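Side-chain contact in prepilin (Salmonella typhi, PDB 3FHV), which is the structural subunit of the type IVb pilus, which probably mediates adhesion to host cells through the chloride channel CFTR: residues V102-S105 and T106-R110. Residues are numbered along the deposited sequence; the frame is centred on the assembly and turned at random.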
# COMPACT_ATOMS: atom_id res chain seq x y z
N VAL A 102 -14.05 10.25 15.22
CA VAL A 102 -13.75 9.54 16.46
C VAL A 102 -13.00 8.24 16.21
O VAL A 102 -12.00 7.95 16.87
CB VAL A 102 -15.03 9.21 17.25
CG1 VAL A 102 -14.68 8.37 18.47
CG2 VAL A 102 -15.72 10.51 17.68
N SER A 103 -13.48 7.45 15.26
CA SER A 103 -12.83 6.18 14.95
C SER A 103 -11.45 6.34 14.32
O SER A 103 -10.53 5.59 14.62
CB SER A 103 -13.72 5.34 14.03
OG SER A 103 -13.86 5.98 12.78
N ILE A 104 -11.31 7.32 13.43
CA ILE A 104 -10.03 7.54 12.77
C ILE A 104 -8.98 8.12 13.72
O ILE A 104 -7.83 7.66 13.74
CB ILE A 104 -10.19 8.48 11.57
CG1 ILE A 104 -11.11 7.83 10.52
CG2 ILE A 104 -8.82 8.78 10.95
CD1 ILE A 104 -11.55 8.79 9.41
N SER A 105 -9.36 9.12 14.51
CA SER A 105 -8.40 9.72 15.42
C SER A 105 -7.93 8.71 16.46
O SER A 105 -6.73 8.61 16.73
CB SER A 105 -9.00 10.96 16.11
OG SER A 105 -10.11 10.62 16.92
N THR A 106 -8.85 7.93 17.03
CA THR A 106 -8.44 6.95 18.02
C THR A 106 -7.65 5.83 17.36
O THR A 106 -6.68 5.32 17.94
CB THR A 106 -9.64 6.36 18.79
OG1 THR A 106 -10.57 5.76 17.88
CG2 THR A 106 -10.34 7.46 19.58
N GLY A 107 -8.04 5.45 16.15
CA GLY A 107 -7.33 4.40 15.45
C GLY A 107 -5.88 4.77 15.16
O GLY A 107 -4.98 3.94 15.33
N MET A 108 -5.65 6.01 14.74
CA MET A 108 -4.30 6.48 14.43
C MET A 108 -3.48 6.55 15.72
O MET A 108 -2.27 6.34 15.71
CB MET A 108 -4.34 7.86 13.75
CG MET A 108 -4.98 7.88 12.35
SD MET A 108 -4.16 6.85 11.09
CE MET A 108 -2.68 7.81 10.81
N SER A 109 -4.14 6.86 16.83
CA SER A 109 -3.46 6.92 18.13
C SER A 109 -2.97 5.52 18.51
O SER A 109 -1.81 5.33 18.87
CB SER A 109 -4.41 7.42 19.22
OG SER A 109 -3.77 7.38 20.49
N ARG A 110 -3.86 4.54 18.41
CA ARG A 110 -3.54 3.15 18.76
C ARG A 110 -2.50 2.56 17.81
O ARG A 110 -1.62 1.81 18.23
CB ARG A 110 -4.80 2.28 18.73
CG ARG A 110 -5.87 2.72 19.72
CD ARG A 110 -7.11 1.83 19.64
NE ARG A 110 -8.23 2.43 20.37
CZ ARG A 110 -9.45 1.91 20.44
NH1 ARG A 110 -9.74 0.78 19.81
NH2 ARG A 110 -10.39 2.53 21.14
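T106 and V102 meet one turn apart within helix 98-111, a local i to i+4 contact on a short helix packed between the sheet and helix 131-137. The peptide oxygen of V102 takes two hydrogen bonds from the same residue: T106 N comes in at 3.2 Å, the usual helical bond, and T106 OG1 at 2.8 Å from V102 O. The hydroxyl reaches back because chi1 of 58° sets OG1 between the backbone N and the carbonyl carbon, with the donor tilted only 18° from the carbonyl plane. Threonine thus suits this buried place: its hydroxyl is satisfied by the helix itself, while CG2 remains as an apolar branch and A134 of helix 131-137 lies against the side chain. S105 behaves likewise one residue earlier, its OG folded back to C101 O, and C101 is tied by disulfide to C138 just beyond helix 131-137. In this pilin globular domain the antiparallel sheet faces helix 8-25, and on another side of helix 98-111 I104 and M108 fill the join. They lie side by side, I104 CG2 4.2 Å from M108 CG, and M108 N bonds I104 O (2.9 Å). The methionine chain bends at chi2 and chi3; its apolar length and the branched I104 suit a buried place against F152 of strand 148-154 and helix 8-25. G107 N continues the helical bonding to S103 O. S109 OG bonds A127 O and V129 N, joining the helix to the chain before helix 131-137.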